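Local coordinates for protein F420-dependent methylenetetrahydromethanopterin dehydrogenase (Methanopyrus kandleri, PDB 1QV9) that catalyses the reversible, coenzyme F420-dependent reduction of methenyl-tetrahydromethanopterin to methylene-tetrahydromethanopterin in methanogenesis from carbon dioxide, at residues 126-131 / 228-233. Numbering follows the deposited sequence.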
loop_
_atom_site.group_PDB
_atom_site.type_symbol
_atom_site.label_atom_id
_atom_site.label_comp_id
_atom_site.label_asym_id
_atom_site.label_seq_id
_atom_site.Cartn_x
_atom_site.Cartn_y
_atom_site.Cartn_z
ATOM N N GLY A 126 -11.311 -15.196 -16.778
ATOM C CA GLY A 126 -12.402 -15.979 -16.160
ATOM C C GLY A 126 -13.717 -15.721 -16.864
ATOM O O GLY A 126 -14.638 -15.109 -16.302
ATOM N N ALA A 127 -13.818 -16.268 -18.072
ATOM C CA ALA A 127 -14.936 -16.019 -18.955
ATOM C C ALA A 127 -16.268 -16.728 -18.703
ATOM O O ALA A 127 -16.757 -17.459 -19.569
ATOM C CB ALA A 127 -14.483 -16.243 -20.407
ATOM N N ARG A 128 -16.823 -16.514 -17.517
ATOM C CA ARG A 128 -18.152 -17.036 -17.189
ATOM C C ARG A 128 -19.067 -15.824 -17.140
ATOM O O ARG A 128 -18.721 -14.796 -16.536
ATOM C CB ARG A 128 -18.164 -17.721 -15.833
ATOM C CG ARG A 128 -17.558 -19.114 -15.853
ATOM C CD ARG A 128 -18.516 -20.095 -16.566
ATOM N NE ARG A 128 -18.171 -21.482 -16.260
ATOM C CZ ARG A 128 -18.931 -22.514 -16.614
ATOM N NH1 ARG A 128 -18.566 -23.752 -16.296
ATOM N NH2 ARG A 128 -20.053 -22.297 -17.286
ATOM N N ARG A 129 -20.243 -15.921 -17.749
ATOM C CA ARG A 129 -21.200 -14.816 -17.777
ATOM C C ARG A 129 -21.569 -14.193 -16.410
ATOM O O ARG A 129 -21.841 -12.991 -16.306
ATOM C CB ARG A 129 -22.494 -15.260 -18.528
ATOM C CG ARG A 129 -23.535 -14.181 -18.646
ATOM C CD ARG A 129 -24.741 -14.606 -19.510
ATOM N NE ARG A 129 -24.391 -14.708 -20.926
ATOM C CZ ARG A 129 -24.010 -15.831 -21.530
ATOM N NH1 ARG A 129 -23.701 -15.820 -22.822
ATOM N NH2 ARG A 129 -23.958 -16.970 -20.854
ATOM N N GLU A 130 -21.585 -15.000 -15.356
ATOM C CA GLU A 130 -21.934 -14.513 -14.036
ATOM C C GLU A 130 -20.881 -13.590 -13.416
ATOM O O GLU A 130 -21.159 -12.933 -12.441
ATOM C CB GLU A 130 -22.135 -15.682 -13.071
ATOM C CG GLU A 130 -23.250 -16.662 -13.465
ATOM C CD GLU A 130 -22.785 -17.838 -14.338
ATOM O OE1 GLU A 130 -23.445 -18.910 -14.267
ATOM O OE2 GLU A 130 -21.791 -17.721 -15.097
ATOM N N PHE A 131 -19.705 -13.543 -14.028
ATOM C CA PHE A 131 -18.590 -12.772 -13.469
ATOM C C PHE A 131 -17.993 -11.813 -14.472
ATOM O O PHE A 131 -17.754 -10.625 -14.153
ATOM C CB PHE A 131 -17.486 -13.738 -13.038
ATOM C CG PHE A 131 -16.231 -13.054 -12.565
ATOM C CD1 PHE A 131 -16.223 -12.370 -11.366
ATOM C CD2 PHE A 131 -15.068 -13.096 -13.338
ATOM C CE1 PHE A 131 -15.055 -11.713 -10.897
ATOM C CE2 PHE A 131 -13.904 -12.437 -12.875
ATOM C CZ PHE A 131 -13.909 -11.765 -11.670
ATOM N N GLU A 228 -22.048 -22.365 -8.001
ATOM C CA GLU A 228 -21.650 -21.960 -6.657
ATOM C C GLU A 228 -20.154 -22.163 -6.467
ATOM O O GLU A 228 -19.566 -21.633 -5.527
ATOM C CB GLU A 228 -22.400 -22.762 -5.583
ATOM C CG GLU A 228 -23.893 -22.459 -5.496
ATOM C CD GLU A 228 -24.584 -23.215 -4.362
ATOM O OE1 GLU A 228 -25.817 -23.057 -4.204
ATOM O OE2 GLU A 228 -23.895 -23.967 -3.628
ATOM N N ARG A 229 -19.553 -22.976 -7.330
ATOM C CA ARG A 229 -18.126 -23.230 -7.291
ATOM C C ARG A 229 -17.388 -22.498 -8.419
ATOM O O ARG A 229 -16.346 -21.888 -8.155
ATOM C CB ARG A 229 -17.829 -24.729 -7.414
ATOM C CG ARG A 229 -18.225 -25.544 -6.183
ATOM C CD ARG A 229 -18.037 -27.029 -6.474
ATOM N NE ARG A 229 -16.637 -27.471 -6.473
ATOM C CZ ARG A 229 -15.926 -27.731 -5.374
ATOM N NH1 ARG A 229 -14.666 -28.136 -5.483
ATOM N NH2 ARG A 229 -16.465 -27.592 -4.165
ATOM N N TYR A 230 -17.882 -22.550 -9.657
ATOM C CA TYR A 230 -17.114 -21.898 -10.723
ATOM C C TYR A 230 -17.097 -20.377 -10.680
ATOM O O TYR A 230 -16.140 -19.802 -11.178
ATOM C CB TYR A 230 -17.481 -22.392 -12.150
ATOM C CG TYR A 230 -18.863 -22.090 -12.700
ATOM C CD1 TYR A 230 -19.747 -23.146 -13.017
ATOM C CD2 TYR A 230 -19.273 -20.795 -12.999
ATOM C CE1 TYR A 230 -20.975 -22.900 -13.614
ATOM C CE2 TYR A 230 -20.503 -20.534 -13.596
ATOM C CZ TYR A 230 -21.357 -21.597 -13.908
ATOM O OH TYR A 230 -22.562 -21.348 -14.520
ATOM N N VAL A 231 -18.105 -19.720 -10.120
ATOM C CA VAL A 231 -18.040 -18.238 -10.082
ATOM C C VAL A 231 -16.856 -17.818 -9.161
ATOM O O VAL A 231 -16.019 -16.962 -9.575
ATOM C CB VAL A 231 -19.375 -17.592 -9.629
ATOM C CG1 VAL A 231 -19.245 -16.053 -9.536
ATOM C CG2 VAL A 231 -20.459 -17.940 -10.650
ATOM N N PRO A 232 -16.745 -18.380 -7.932
ATOM C CA PRO A 232 -15.625 -18.028 -7.046
ATOM C C PRO A 232 -14.302 -18.420 -7.712
ATOM O O PRO A 232 -13.289 -17.696 -7.613
ATOM C CB PRO A 232 -15.863 -18.871 -5.793
ATOM C CG PRO A 232 -17.356 -18.934 -5.719
ATOM C CD PRO A 232 -17.799 -19.101 -7.169
ATOM N N ILE A 233 -14.266 -19.570 -8.393
ATOM C CA ILE A 233 -13.035 -19.967 -9.027
ATOM C C ILE A 233 -12.573 -18.945 -10.085
ATOM O O ILE A 233 -11.390 -18.530 -10.050
ATOM C CB ILE A 233 -13.169 -21.407 -9.653
ATOM C CG1 ILE A 233 -13.306 -22.418 -8.499
ATOM C CG2 ILE A 233 -11.964 -21.737 -10.531
ATOM C CD1 ILE A 233 -13.642 -23.840 -8.981
#
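Arg128 lays its guanidinium flat on the ring of Tyr230, a parallel cation-pi stack that joins the loop leading into helix 134-150 to the first turns of helix 227-257 in the helix bundle. This is the tight part: the planes differ by 5°, and Arg128 CZ sits 3.6 Å from the ring centroid, almost on the ring normal. A bend at chi2 folds the arginine chain over the face, and Arg128 CD lies 3.6 Å from Tyr230 CE2. Arg128 NE also bonds to the carbonyl of Gly220, at the end of helix 197-223, which probably helps hold the guanidinium in place. Replacing Tyr230 by a leucine would probably leave the guanidinium without its flat platform and the Glu130 carboxylate without its hydroxyl donor. Toward Val231 the contact is sparser, a single methyl, Val231 CG2, against Glu130 CB at 3.7 Å, and Phe278 of a neighbouring subunit completes the packing on Val231. The more open side is at Arg128 and Glu130, both partly exposed, the Glu130 carboxylate at the edge of the phenol and turned 67° from the ring plane. There Tyr230 OH donates to Glu130 OE1 at 2.6 Å, arriving on the syn side, 26° out of the carboxylate plane.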